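Local coordinates for thiamin pyrophosphokinase family protein (Enterococcus faecalis, PDB 3MEL) that probably catalyses the transfer of pyrophosphate from ATP to thiamine, and is seen with thiamine diphosphate and magnesium ions bound, at residues Ser52-Arg55 / Glu56-His59; Asn112-Leu115 / Pro116-Pro119; Gln138-Pro142 / Gly143-Val147; Pro148-Pro151 / Asp152-Tyr155. All coordinates share one frame; numbering follows the deposited sequence.

Contact 1: Ser52-Arg55 / Glu56-His59; sequences SLSR and EEYH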
ATOM      1  N   SER A  52     -21.647   7.199   5.335  1.00 41.24           N
ATOM      2  CA  SER A  52     -21.479   5.999   6.117  1.00 41.00           C
ATOM      3  C   SER A  52     -22.238   6.101   7.461  1.00 46.21           C
ATOM      4  O   SER A  52     -22.483   5.091   8.124  1.00 49.62           O
ATOM      5  CB  SER A  52     -19.987   5.690   6.282  1.00 38.96           C
ATOM      6  OG  SER A  52     -19.554   5.872   7.612  1.00 51.07           O
ATOM      7  N   LEU A  53     -22.642   7.313   7.846  1.00 41.82           N
ATOM      8  CA  LEU A  53     -23.281   7.533   9.150  1.00 41.66           C
ATOM      9  C   LEU A  53     -24.817   7.502   9.171  1.00 38.35           C
ATOM     10  O   LEU A  53     -25.480   7.970   8.249  1.00 37.29           O
ATOM     11  CB  LEU A  53     -22.801   8.847   9.776  1.00 40.48           C
ATOM     12  CG  LEU A  53     -21.351   8.988  10.235  1.00 39.80           C
ATOM     13  CD1 LEU A  53     -20.431   9.046   9.037  1.00 40.90           C
ATOM     14  CD2 LEU A  53     -21.208  10.239  11.081  1.00 33.95           C
ATOM     15  N   SER A  54     -25.375   6.965  10.250  1.00 38.35           N
ATOM     16  CA  SER A  54     -26.823   7.003  10.463  1.00 41.01           C
ATOM     17  C   SER A  54     -27.321   8.439  10.675  1.00 42.37           C
ATOM     18  O   SER A  54     -26.544   9.340  10.997  1.00 44.35           O
ATOM     19  CB  SER A  54     -27.218   6.122  11.659  1.00 42.10           C
ATOM     20  OG  SER A  54     -26.790   6.665  12.903  1.00 40.47           O
ATOM     21  N   ARG A  55     -28.614   8.666  10.504  1.00 41.40           N
ATOM     22  CA  ARG A  55     -29.148  10.007  10.697  1.00 42.87           C
ATOM     23  C   ARG A  55     -28.933  10.471  12.149  1.00 45.98           C
ATOM     24  O   ARG A  55     -28.767  11.664  12.441  1.00 42.33           O
ATOM     25  CB  ARG A  55     -30.623  10.045  10.311  1.00 43.38           C
ATOM     26  CG  ARG A  55     -30.876  10.575   8.916  1.00 47.90           C
ATOM     27  CD  ARG A  55     -32.365  10.592   8.583  1.00 48.27           C
ATOM     28  NE  ARG A  55     -32.958   9.260   8.668  1.00 44.20           N
ATOM     29  CZ  ARG A  55     -34.111   8.915   8.101  1.00 49.75           C
ATOM     30  NH1 ARG A  55     -34.806   9.802   7.397  1.00 54.06           N
ATOM     31  NH2 ARG A  55     -34.569   7.677   8.228  1.00 51.65           N
ATOM     32  N   GLU A  56     -28.908   9.505  13.054  1.00 42.02           N
ATOM     33  CA  GLU A  56     -28.748   9.778  14.465  1.00 41.45           C
ATOM     34  C   GLU A  56     -27.283  10.021  14.842  1.00 43.30           C
ATOM     35  O   GLU A  56     -26.983  10.841  15.705  1.00 41.19           O
ATOM     36  CB  GLU A  56     -29.327   8.608  15.257  1.00 42.68           C
ATOM     37  CG  GLU A  56     -29.323   8.788  16.747  1.00 44.15           C
ATOM     38  CD  GLU A  56     -30.027   7.653  17.442  1.00 49.34           C
ATOM     39  OE1 GLU A  56     -30.844   6.971  16.779  1.00 44.90           O
ATOM     40  OE2 GLU A  56     -29.767   7.448  18.650  1.00 57.51           O
ATOM     41  N   GLU A  57     -26.368   9.302  14.202  1.00 43.39           N
ATOM     42  CA  GLU A  57     -24.950   9.491  14.472  1.00 40.89           C
ATOM     43  C   GLU A  57     -24.477  10.826  13.918  1.00 42.71           C
ATOM     44  O   GLU A  57     -23.656  11.506  14.537  1.00 42.67           O
ATOM     45  CB  GLU A  57     -24.129   8.354  13.880  1.00 41.06           C
ATOM     46  CG  GLU A  57     -24.230   7.044  14.650  1.00 42.24           C
ATOM     47  CD  GLU A  57     -23.689   5.869  13.862  1.00 40.85           C
ATOM     48  OE1 GLU A  57     -23.657   5.954  12.612  1.00 37.93           O
ATOM     49  OE2 GLU A  57     -23.309   4.859  14.494  1.00 40.06           O
ATOM     50  N   TYR A  58     -25.016  11.203  12.761  1.00 38.98           N
ATOM     51  CA  TYR A  58     -24.673  12.463  12.118  1.00 34.26           C
ATOM     52  C   TYR A  58     -25.310  13.662  12.812  1.00 42.20           C
ATOM     53  O   TYR A  58     -24.932  14.809  12.568  1.00 46.89           O
ATOM     54  CB  TYR A  58     -25.104  12.427  10.662  1.00 34.72           C
ATOM     55  CG  TYR A  58     -24.673  13.634   9.884  1.00 33.72           C
ATOM     56  CD1 TYR A  58     -23.349  14.030   9.859  1.00 33.74           C
ATOM     57  CD2 TYR A  58     -25.588  14.378   9.173  1.00 33.66           C
ATOM     58  CE1 TYR A  58     -22.959  15.145   9.140  1.00 37.26           C
ATOM     59  CE2 TYR A  58     -25.208  15.494   8.459  1.00 34.70           C
ATOM     60  CZ  TYR A  58     -23.900  15.872   8.439  1.00 36.57           C
ATOM     61  OH  TYR A  58     -23.543  16.987   7.717  1.00 37.60           O
ATOM     62  N   HIS A  59     -26.302  13.417  13.660  1.00 44.14           N
ATOM     63  CA  HIS A  59     -26.882  14.508  14.440  1.00 44.51           C
ATOM     64  C   HIS A  59     -25.913  14.775  15.597  1.00 43.45           C
ATOM     65  O   HIS A  59     -25.626  15.919  15.959  1.00 42.42           O
ATOM     66  CB  HIS A  59     -28.288  14.129  14.946  1.00 44.51           C
ATOM     67  CG  HIS A  59     -28.985  15.221  15.700  1.00 45.43           C
ATOM     68  ND1 HIS A  59     -28.919  15.339  17.074  1.00 51.30           N
ATOM     69  CD2 HIS A  59     -29.754  16.249  15.270  1.00 44.82           C
ATOM     70  CE1 HIS A  59     -29.618  16.393  17.457  1.00 47.53           C
ATOM     71  NE2 HIS A  59     -30.134  16.963  16.383  1.00 50.40           N
TER

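Contact 2: Asn112-Leu115 / Pro116-Pro119; sequences NLWL and PFEP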
ATOM      1  N   ASN A 112      -3.899   7.740  -0.660  1.00 26.58           N
ATOM      2  CA  ASN A 112      -3.280   8.398   0.477  1.00 25.04           C
ATOM      3  C   ASN A 112      -1.764   8.561   0.312  1.00 29.57           C
ATOM      4  O   ASN A 112      -1.220   9.645   0.444  1.00 33.19           O
ATOM      5  CB  ASN A 112      -3.594   7.625   1.768  1.00 25.06           C
ATOM      6  CG  ASN A 112      -5.037   7.812   2.258  1.00 25.37           C
ATOM      7  OD1 ASN A 112      -5.707   8.788   1.925  1.00 29.84           O
ATOM      8  ND2 ASN A 112      -5.507   6.879   3.076  1.00 24.11           N
ATOM      9  N   LEU A 113      -1.091   7.465   0.010  1.00 32.08           N
ATOM     10  CA  LEU A 113       0.355   7.422  -0.161  1.00 28.28           C
ATOM     11  C   LEU A 113       0.946   8.363  -1.222  1.00 29.69           C
ATOM     12  O   LEU A 113       2.143   8.577  -1.253  1.00 32.83           O
ATOM     13  CB  LEU A 113       0.725   5.988  -0.523  1.00 30.98           C
ATOM     14  CG  LEU A 113       2.192   5.616  -0.618  1.00 30.30           C
ATOM     15  CD1 LEU A 113       2.835   5.838   0.731  1.00 35.77           C
ATOM     16  CD2 LEU A 113       2.313   4.172  -1.043  1.00 30.45           C
ATOM     17  N   TRP A 114       0.124   8.896  -2.115  1.00 31.15           N
ATOM     18  CA  TRP A 114       0.625   9.770  -3.167  1.00 28.81           C
ATOM     19  C   TRP A 114       0.147  11.202  -2.928  1.00 28.60           C
ATOM     20  O   TRP A 114       0.224  12.047  -3.815  1.00 29.41           O
ATOM     21  CB  TRP A 114       0.153   9.288  -4.550  1.00 28.81           C
ATOM     22  CG  TRP A 114       0.732   7.948  -5.050  1.00 33.44           C
ATOM     23  CD1 TRP A 114       1.972   7.412  -4.784  1.00 33.80           C
ATOM     24  CD2 TRP A 114       0.082   7.012  -5.931  1.00 32.85           C
ATOM     25  NE1 TRP A 114       2.112   6.194  -5.418  1.00 27.32           N
ATOM     26  CE2 TRP A 114       0.966   5.928  -6.123  1.00 29.76           C
ATOM     27  CE3 TRP A 114      -1.172   6.979  -6.557  1.00 28.71           C
ATOM     28  CZ2 TRP A 114       0.633   4.836  -6.922  1.00 32.57           C
ATOM     29  CZ3 TRP A 114      -1.496   5.892  -7.334  1.00 27.35           C
ATOM     30  CH2 TRP A 114      -0.598   4.840  -7.520  1.00 28.87           C
ATOM     31  N   LEU A 115      -0.363  11.466  -1.728  1.00 28.14           N
ATOM     32  CA  LEU A 115      -0.837  12.805  -1.367  1.00 26.83           C
ATOM     33  C   LEU A 115       0.150  13.941  -1.692  1.00 30.18           C
ATOM     34  O   LEU A 115      -0.192  14.843  -2.456  1.00 31.87           O
ATOM     35  CB  LEU A 115      -1.293  12.842   0.089  1.00 23.56           C
ATOM     36  CG  LEU A 115      -2.730  12.348   0.259  1.00 27.01           C
ATOM     37  CD1 LEU A 115      -3.043  11.925   1.669  1.00 28.81           C
ATOM     38  CD2 LEU A 115      -3.701  13.401  -0.192  1.00 26.89           C
ATOM     39  N   PRO A 116       1.380  13.893  -1.131  1.00 28.96           N
ATOM     40  CA  PRO A 116       2.453  14.855  -1.422  1.00 29.74           C
ATOM     41  C   PRO A 116       2.656  15.167  -2.908  1.00 32.18           C
ATOM     42  O   PRO A 116       3.172  16.234  -3.229  1.00 35.05           O
ATOM     43  CB  PRO A 116       3.707  14.141  -0.907  1.00 32.29           C
ATOM     44  CG  PRO A 116       3.276  12.735  -0.587  1.00 31.92           C
ATOM     45  CD  PRO A 116       1.853  12.865  -0.195  1.00 28.07           C
ATOM     46  N   PHE A 117       2.291  14.242  -3.793  1.00 32.17           N
ATOM     47  CA  PHE A 117       2.442  14.459  -5.230  1.00 29.41           C
ATOM     48  C   PHE A 117       1.566  15.584  -5.728  1.00 31.68           C
ATOM     49  O   PHE A 117       1.940  16.296  -6.656  1.00 34.61           O
ATOM     50  CB  PHE A 117       2.110  13.190  -6.026  1.00 30.09           C
ATOM     51  CG  PHE A 117       3.275  12.262  -6.208  1.00 26.97           C
ATOM     52  CD1 PHE A 117       4.461  12.726  -6.728  1.00 26.33           C
ATOM     53  CD2 PHE A 117       3.176  10.930  -5.868  1.00 27.73           C
ATOM     54  CE1 PHE A 117       5.528  11.895  -6.872  1.00 25.42           C
ATOM     55  CE2 PHE A 117       4.240  10.091  -6.030  1.00 29.05           C
ATOM     56  CZ  PHE A 117       5.419  10.574  -6.531  1.00 27.24           C
ATOM     57  N   GLU A 118       0.390  15.731  -5.119  1.00 30.08           N
ATOM     58  CA  GLU A 118      -0.596  16.698  -5.574  1.00 26.41           C
ATOM     59  C   GLU A 118      -0.093  18.134  -5.444  1.00 29.02           C
ATOM     60  O   GLU A 118       0.430  18.536  -4.409  1.00 30.28           O
ATOM     61  CB  GLU A 118      -1.883  16.509  -4.795  1.00 27.19           C
ATOM     62  CG  GLU A 118      -2.296  15.065  -4.678  1.00 26.90           C
ATOM     63  CD  GLU A 118      -3.738  14.893  -4.232  1.00 29.72           C
ATOM     64  OE1 GLU A 118      -4.517  15.869  -4.323  1.00 29.12           O
ATOM     65  OE2 GLU A 118      -4.091  13.775  -3.791  1.00 28.87           O
ATOM     66  N   PRO A 119      -0.247  18.922  -6.510  1.00 33.07           N
ATOM     67  CA  PRO A 119       0.345  20.265  -6.478  1.00 30.47           C
ATOM     68  C   PRO A 119      -0.093  21.057  -5.253  1.00 30.00           C
ATOM     69  O   PRO A 119       0.673  21.883  -4.778  1.00 33.67           O
ATOM     70  CB  PRO A 119      -0.163  20.904  -7.774  1.00 26.38           C
ATOM     71  CG  PRO A 119      -0.408  19.737  -8.685  1.00 30.17           C
ATOM     72  CD  PRO A 119      -0.916  18.634  -7.793  1.00 29.94           C
TER

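Contact 3: Gln138-Pro142 / Gly143-Val147; sequences QYYAP and GSYIV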
ATOM      1  N   GLN A 138       6.785   9.048   6.404  1.00 30.51           N
ATOM      2  CA  GLN A 138       7.205  10.437   6.241  1.00 29.60           C
ATOM      3  C   GLN A 138       7.644  10.663   4.807  1.00 30.88           C
ATOM      4  O   GLN A 138       8.175   9.747   4.181  1.00 34.07           O
ATOM      5  CB  GLN A 138       8.382  10.744   7.162  1.00 32.08           C
ATOM      6  CG  GLN A 138       8.005  11.401   8.477  1.00 40.35           C
ATOM      7  CD  GLN A 138       9.185  12.110   9.132  1.00 42.72           C
ATOM      8  OE1 GLN A 138      10.102  11.470   9.651  1.00 47.50           O
ATOM      9  NE2 GLN A 138       9.172  13.433   9.097  1.00 39.18           N
ATOM     10  N   TYR A 139       7.453  11.871   4.281  1.00 31.75           N
ATOM     11  CA  TYR A 139       7.826  12.138   2.887  1.00 31.64           C
ATOM     12  C   TYR A 139       9.016  13.066   2.753  1.00 32.89           C
ATOM     13  O   TYR A 139       9.184  13.987   3.545  1.00 33.57           O
ATOM     14  CB  TYR A 139       6.644  12.676   2.074  1.00 29.95           C
ATOM     15  CG  TYR A 139       5.506  11.697   1.992  1.00 29.20           C
ATOM     16  CD1 TYR A 139       5.492  10.686   1.041  1.00 31.53           C
ATOM     17  CD2 TYR A 139       4.454  11.766   2.881  1.00 31.37           C
ATOM     18  CE1 TYR A 139       4.453   9.784   0.977  1.00 31.16           C
ATOM     19  CE2 TYR A 139       3.416  10.872   2.821  1.00 31.80           C
ATOM     20  CZ  TYR A 139       3.421   9.887   1.878  1.00 30.31           C
ATOM     21  OH  TYR A 139       2.384   9.013   1.860  1.00 33.59           O
ATOM     22  N   TYR A 140       9.841  12.810   1.741  1.00 34.13           N
ATOM     23  CA  TYR A 140      11.016  13.632   1.490  1.00 33.19           C
ATOM     24  C   TYR A 140      11.200  13.990   0.020  1.00 34.42           C
ATOM     25  O   TYR A 140      11.087  13.135  -0.849  1.00 36.76           O
ATOM     26  CB  TYR A 140      12.265  12.923   1.989  1.00 31.00           C
ATOM     27  CG  TYR A 140      12.350  12.818   3.487  1.00 31.73           C
ATOM     28  CD1 TYR A 140      12.895  13.841   4.241  1.00 30.92           C
ATOM     29  CD2 TYR A 140      11.884  11.695   4.146  1.00 31.73           C
ATOM     30  CE1 TYR A 140      12.964  13.748   5.597  1.00 30.43           C
ATOM     31  CE2 TYR A 140      11.949  11.593   5.512  1.00 32.08           C
ATOM     32  CZ  TYR A 140      12.494  12.619   6.236  1.00 31.44           C
ATOM     33  OH  TYR A 140      12.579  12.509   7.610  1.00 34.31           O
ATOM     34  N   ALA A 141      11.489  15.258  -0.243  1.00 31.19           N
ATOM     35  CA  ALA A 141      11.986  15.665  -1.540  1.00 34.80           C
ATOM     36  C   ALA A 141      13.510  15.655  -1.456  1.00 39.01           C
ATOM     37  O   ALA A 141      14.058  15.525  -0.370  1.00 38.32           O
ATOM     38  CB  ALA A 141      11.483  17.032  -1.879  1.00 36.40           C
ATOM     39  N   PRO A 142      14.202  15.796  -2.600  1.00 41.72           N
ATOM     40  CA  PRO A 142      15.668  15.726  -2.632  1.00 38.42           C
ATOM     41  C   PRO A 142      16.352  16.624  -1.608  1.00 44.14           C
ATOM     42  O   PRO A 142      16.138  17.836  -1.580  1.00 43.96           O
ATOM     43  CB  PRO A 142      16.002  16.227  -4.036  1.00 37.78           C
ATOM     44  CG  PRO A 142      14.840  15.851  -4.839  1.00 37.91           C
ATOM     45  CD  PRO A 142      13.647  16.050  -3.941  1.00 38.98           C
ATOM     46  N   GLY A 143      17.198  16.024  -0.783  1.00 41.21           N
ATOM     47  CA  GLY A 143      17.982  16.784   0.163  1.00 38.27           C
ATOM     48  C   GLY A 143      18.903  15.855   0.915  1.00 41.98           C
ATOM     49  O   GLY A 143      19.232  14.778   0.426  1.00 40.66           O
ATOM     50  N   SER A 144      19.317  16.273   2.106  1.00 41.56           N
ATOM     51  CA  SER A 144      20.140  15.449   2.980  1.00 42.99           C
ATOM     52  C   SER A 144      19.486  15.475   4.357  1.00 40.18           C
ATOM     53  O   SER A 144      19.150  16.538   4.855  1.00 39.45           O
ATOM     54  CB  SER A 144      21.565  15.999   3.046  1.00 45.66           C
ATOM     55  OG  SER A 144      22.050  16.313   1.752  1.00 49.32           O
ATOM     56  N   TYR A 145      19.296  14.312   4.968  1.00 37.51           N
ATOM     57  CA  TYR A 145      18.412  14.218   6.121  1.00 34.61           C
ATOM     58  C   TYR A 145      18.901  13.303   7.238  1.00 38.42           C
ATOM     59  O   TYR A 145      19.668  12.360   7.010  1.00 39.25           O
ATOM     60  CB  TYR A 145      17.011  13.783   5.664  1.00 36.24           C
ATOM     61  CG  TYR A 145      16.456  14.690   4.597  1.00 36.58           C
ATOM     62  CD1 TYR A 145      16.136  16.001   4.889  1.00 35.57           C
ATOM     63  CD2 TYR A 145      16.273  14.248   3.297  1.00 36.17           C
ATOM     64  CE1 TYR A 145      15.649  16.845   3.928  1.00 35.12           C
ATOM     65  CE2 TYR A 145      15.787  15.093   2.330  1.00 35.24           C
ATOM     66  CZ  TYR A 145      15.479  16.396   2.655  1.00 37.13           C
ATOM     67  OH  TYR A 145      14.990  17.269   1.711  1.00 37.99           O
ATOM     68  N   ILE A 146      18.460  13.611   8.454  1.00 35.94           N
ATOM     69  CA  ILE A 146      18.606  12.690   9.571  1.00 39.99           C
ATOM     70  C   ILE A 146      17.229  12.110   9.879  1.00 38.07           C
ATOM     71  O   ILE A 146      16.222  12.814   9.843  1.00 43.36           O
ATOM     72  CB  ILE A 146      19.232  13.366  10.822  1.00 37.24           C
ATOM     73  CG1 ILE A 146      18.453  14.641  11.169  1.00 48.45           C
ATOM     74  CG2 ILE A 146      20.704  13.666  10.571  1.00 30.96           C
ATOM     75  CD1 ILE A 146      19.009  15.464  12.351  1.00 45.06           C
ATOM     76  N   VAL A 147      17.183  10.816  10.146  1.00 37.52           N
ATOM     77  CA  VAL A 147      15.923  10.139  10.369  1.00 34.33           C
ATOM     78  C   VAL A 147      15.918   9.557  11.773  1.00 37.85           C
ATOM     79  O   VAL A 147      16.446   8.466  11.997  1.00 40.38           O
ATOM     80  CB  VAL A 147      15.716   9.018   9.337  1.00 33.60           C
ATOM     81  CG1 VAL A 147      14.427   8.269   9.612  1.00 33.18           C
ATOM     82  CG2 VAL A 147      15.737   9.592   7.923  1.00 32.50           C
TER

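Contact 4: Pro148-Pro151 / Asp152-Tyr155; sequences PKEP and DKEY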
ATOM      1  N   PRO A 148      15.326  10.285  12.730  1.00 36.07           N
ATOM      2  CA  PRO A 148      15.367   9.820  14.121  1.00 39.21           C
ATOM      3  C   PRO A 148      14.506   8.572  14.299  1.00 37.87           C
ATOM      4  O   PRO A 148      13.357   8.559  13.861  1.00 33.61           O
ATOM      5  CB  PRO A 148      14.777  11.002  14.913  1.00 32.45           C
ATOM      6  CG  PRO A 148      14.780  12.168  13.956  1.00 31.32           C
ATOM      7  CD  PRO A 148      14.605  11.558  12.597  1.00 33.65           C
ATOM      8  N   LYS A 149      15.047   7.542  14.934  1.00 36.91           N
ATOM      9  CA  LYS A 149      14.280   6.331  15.137  1.00 35.47           C
ATOM     10  C   LYS A 149      13.089   6.526  16.072  1.00 39.41           C
ATOM     11  O   LYS A 149      13.188   7.178  17.119  1.00 39.19           O
ATOM     12  CB  LYS A 149      15.158   5.226  15.683  1.00 34.76           C
ATOM     13  CG  LYS A 149      14.398   3.952  15.957  1.00 34.80           C
ATOM     14  CD  LYS A 149      15.271   2.978  16.692  1.00 38.75           C
ATOM     15  CE  LYS A 149      14.462   1.879  17.312  1.00 40.65           C
ATOM     16  NZ  LYS A 149      14.238   0.831  16.307  1.00 38.47           N
ATOM     17  N   GLU A 150      11.958   5.948  15.677  1.00 40.88           N
ATOM     18  CA  GLU A 150      10.783   5.845  16.532  1.00 36.04           C
ATOM     19  C   GLU A 150      10.957   4.682  17.499  1.00 38.46           C
ATOM     20  O   GLU A 150      11.245   3.558  17.084  1.00 40.92           O
ATOM     21  CB  GLU A 150       9.519   5.701  15.691  1.00 31.35           C
ATOM     22  CG  GLU A 150       9.244   6.952  14.882  1.00 32.32           C
ATOM     23  CD  GLU A 150       7.881   6.941  14.206  1.00 39.47           C
ATOM     24  OE1 GLU A 150       7.141   5.938  14.391  1.00 36.70           O
ATOM     25  OE2 GLU A 150       7.554   7.937  13.499  1.00 32.08           O
ATOM     26  N   PRO A 151      10.796   4.958  18.803  1.00 39.97           N
ATOM     27  CA  PRO A 151      11.180   4.012  19.863  1.00 38.01           C
ATOM     28  C   PRO A 151      10.502   2.644  19.760  1.00 39.77           C
ATOM     29  O   PRO A 151      11.143   1.636  20.069  1.00 43.48           O
ATOM     30  CB  PRO A 151      10.752   4.724  21.143  1.00 33.91           C
ATOM     31  CG  PRO A 151      10.586   6.150  20.760  1.00 35.79           C
ATOM     32  CD  PRO A 151      10.190   6.189  19.339  1.00 30.24           C
ATOM     33  N   ASP A 152       9.243   2.608  19.323  1.00 38.58           N
ATOM     34  CA  ASP A 152       8.481   1.353  19.231  1.00 37.72           C
ATOM     35  C   ASP A 152       8.648   0.575  17.904  1.00 38.08           C
ATOM     36  O   ASP A 152       8.005  -0.451  17.701  1.00 38.21           O
ATOM     37  CB  ASP A 152       6.992   1.620  19.468  1.00 34.41           C
ATOM     38  CG  ASP A 152       6.262   2.023  18.189  1.00 43.90           C
ATOM     39  OD1 ASP A 152       6.653   3.044  17.561  1.00 42.91           O
ATOM     40  OD2 ASP A 152       5.298   1.317  17.804  1.00 43.59           O
ATOM     41  N   LYS A 153       9.508   1.050  17.012  1.00 37.43           N
ATOM     42  CA  LYS A 153       9.614   0.470  15.678  1.00 37.81           C
ATOM     43  C   LYS A 153      10.896  -0.353  15.496  1.00 37.75           C
ATOM     44  O   LYS A 153      11.910  -0.044  16.089  1.00 39.07           O
ATOM     45  CB  LYS A 153       9.540   1.578  14.626  1.00 33.16           C
ATOM     46  CG  LYS A 153       8.285   2.423  14.674  1.00 33.85           C
ATOM     47  CD  LYS A 153       7.047   1.627  14.280  1.00 36.95           C
ATOM     48  CE  LYS A 153       5.848   2.540  13.975  1.00 35.20           C
ATOM     49  NZ  LYS A 153       5.311   3.257  15.173  1.00 35.43           N
ATOM     50  N   GLU A 154      10.845  -1.390  14.661  1.00 36.59           N
ATOM     51  CA  GLU A 154      12.001  -2.256  14.415  1.00 38.96           C
ATOM     52  C   GLU A 154      12.675  -2.042  13.055  1.00 37.96           C
ATOM     53  O   GLU A 154      13.881  -2.256  12.919  1.00 34.99           O
ATOM     54  CB  GLU A 154      11.600  -3.730  14.547  1.00 43.89           C
ATOM     55  CG  GLU A 154      10.880  -4.062  15.851  1.00 52.49           C
ATOM     56  CD  GLU A 154       9.987  -5.301  15.748  1.00 61.80           C
ATOM     57  OE1 GLU A 154       9.901  -6.048  16.756  1.00 60.88           O
ATOM     58  OE2 GLU A 154       9.366  -5.516  14.669  1.00 53.13           O
ATOM     59  N   TYR A 155      11.902  -1.628  12.055  1.00 34.57           N
ATOM     60  CA  TYR A 155      12.393  -1.607  10.684  1.00 30.16           C
ATOM     61  C   TYR A 155      12.447  -0.211  10.081  1.00 30.55           C
ATOM     62  O   TYR A 155      11.742   0.689  10.519  1.00 30.67           O
ATOM     63  CB  TYR A 155      11.561  -2.556   9.822  1.00 32.35           C
ATOM     64  CG  TYR A 155      11.571  -3.980  10.349  1.00 38.86           C
ATOM     65  CD1 TYR A 155      12.728  -4.762  10.275  1.00 39.57           C
ATOM     66  CD2 TYR A 155      10.436  -4.544  10.924  1.00 39.44           C
ATOM     67  CE1 TYR A 155      12.751  -6.049  10.755  1.00 37.20           C
ATOM     68  CE2 TYR A 155      10.451  -5.842  11.405  1.00 42.19           C
ATOM     69  CZ  TYR A 155      11.614  -6.591  11.315  1.00 44.01           C
ATOM     70  OH  TYR A 155      11.650  -7.884  11.799  1.00 42.76           O
TER

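Contact 1: Ser52-Arg55 / Glu56-His59
Ser54 and Tyr58 close the first turn of helix 57-64, Tyr58 N giving its hydrogen to Ser54 O over 3.0 Å, while the next bond along, from His59 N to Arg55 O, is weak. The side chain of Ser54 turns back into this opening turn: OG lies between the backbone N and the carbonyl carbon (chi1 70°) and accepts from Glu57 N at 3.0 Å, a cap on an amide of the first turn. Glu57 answers with its carboxylate. Its CG stands beside the backbone N and the chain runs on extended, which carries the carboxylate back past Ser54 OG to the amide that begins the turn, so that Ser54 N reaches Glu57 OE1 over 3.1 Å in a nearly straight bond (168°). The N-H arrives on the anti side of OE1, about 25° out of the carboxylate plane, and the same oxygen also forms a salt bridge with Arg31, a second partner that probably stabilises its negative charge. Next to the cap, Leu53 CB comes within 4.3 Å of Tyr58 CB, and the Leu53 side chain goes on to touch Leu34 of helix 32-37. The Tyr58 ring swings away from this pair to meet Phe50, its hydroxyl bonded to Gln70. Two reciprocal side-chain-to-backbone bonds, three residues apart at the start of a helix, make a capping box; here it opens the helix that follows the loop carrying the magnesium ligand Asp49.

Contact 2: Asn112-Leu115 / Pro116-Pro119
Trp114 and Phe117 touch through an aromatic edge: Trp114 CB lies in the plane of the Phe117 ring, 3.7 Å from its CD2, and Phe117 CE2 is equally far from Trp114 CD1. The two ring systems are oblique, the five-membered ring of Trp114 and the phenyl ring standing 5.6 Å apart between centroids with planes at 59°. Alongside, Leu115 and Glu118 point the same way, Glu118 OE2 passing 3.6 Å from Leu115 CD2. Both pairs are three residues apart, and both are set by backbone bonds of that spacing. Phe117 N donates to Trp114 O at 3.0 Å and Glu118 N to Leu115 O at 2.9 Å; in each case the donor stands well above the carbonyl plane, not on a lone pair. Pro116, which has no amide hydrogen to give, comes just before the two donors and packs its ring on Leu125 and Met205. In the next shell, Glu118, CG anti to its carbonyl carbon (chi1 -46°) and extended beyond, has each carboxylate oxygen held: OE1 by Arg120 in a salt bridge, OE2 by Gln81. Gln81 and Leu84 of helix 79-90 also pack against Leu115. From the second subunit, Thr185 meets Trp114 and Pro184 meets Phe117, so the aromatic pair belongs to the dimer interface. Successive bonds of the three-residue kind, beginning with Leu115 N to Asn112 O, are the mark of an alpha helix tightening into a 3-10 turn at its C-terminal end, here where helix 106-113 gives way to helix 119-122.

Contact 3: Gln138-Pro142 / Gly143-Val147
Ala141 O takes the hydroxyl hydrogen of Tyr145 at 2.9 Å, the phenol reaching back across the bend that joins strand 135-140 to strand 144-148. The donor stands above the carbonyl plane, about 44° out of it, while the carbonyl oxygen lies near the plane of the Tyr145 ring, at its edge, 3.2 Å from CE2. Tyr140 occupies one face of the same ring: its CD1 sits over the centre, 3.5 Å above the plane. The two tyrosines run past each other in opposite directions, and their rings meet obliquely, centroids 4.7 Å apart and planes at 42°. For both, CG lies anti to the carbonyl carbon, which sends each ring into the gap between the strands. Those strands share no backbone bonds with one another; their axes pass 10.3 Å apart, nearly antiparallel, and each pairs elsewhere, Tyr140 with Ile206 and Tyr145 with Phe199. The connection therefore joins the large mixed sheet to the three-stranded sheet, consistent with the beta sandwich of the C-terminal domain in this family. Phe199 also meets the Tyr140 ring edge-to-face, and Arg126 adds a cation-pi contact to it. The filling between the sheets is thus aromatic but not wholly apolar: Tyr145 packs by its face and settles its polar end on a loop carbonyl of the same connection.

Contact 4: Pro148-Pro151 / Asp152-Tyr155
Two carboxylates of like charge, Glu150 OE1 and Asp152 OD1, stand only 4.3 Å apart, with the ammonium of Lys153 bridging them. Lys153 NZ bonds to Asp152 OD1 at 2.7 Å on its syn lone pair, and reaches Glu150 OE1 more weakly at 3.3 Å, making a three-residue salt-bridge network whose positive centre probably eases the repulsion. Bends at chi2 and chi4 curl the lysine chain so that the amine ends between the two carboxylates, while the Glu150 and Lys153 chains run side by side, Glu150 CB 3.6 Å from Lys153 CG. Underneath lies a type I beta turn, Pro151 and Asp152 at its corner, closed by Lys153 N to Glu150 O at 3.1 Å. Lys149 approaches the far side of the turn, its NZ modelled as donating to Lys153 O, though at an improbably short length. The other carboxylate oxygens are held from outside: Glu150 OE2 by Ser136, Asp152 OD2 by Lys212. The turn links strand 144-148 to strand 155-160, and Gln210 of strand 206-211 touches Lys149, Glu150 and Lys153; beyond it, Glu154 and Tyr155 both face Ser211 of that strand in a classic beta bulge.

How the contacts relate
Contacts 2 and 3 meet directly: Tyr139 probably hydrogen-bonds through OH to Leu113 O (3.2 Å), and its CD1 packs 3.4 Å from Pro116 CG, joining the end of helix 106-113 to strand 135-140. Contact 4 continues the chain of contact 3, their centres about 16 Å apart. Contact 1 lies far off, its centre about 38 Å from that of contact 4, across the chain's centre. The ligand site is nearer to contacts 1 and 2: the side chain of Leu53 is about 7 Å from a magnesium ion and that of Asn112 about 5 Å from thiamine diphosphate. Contacts 3 and 4 lie away from this pocket, although Gly143 is about 8 Å from another magnesium ion.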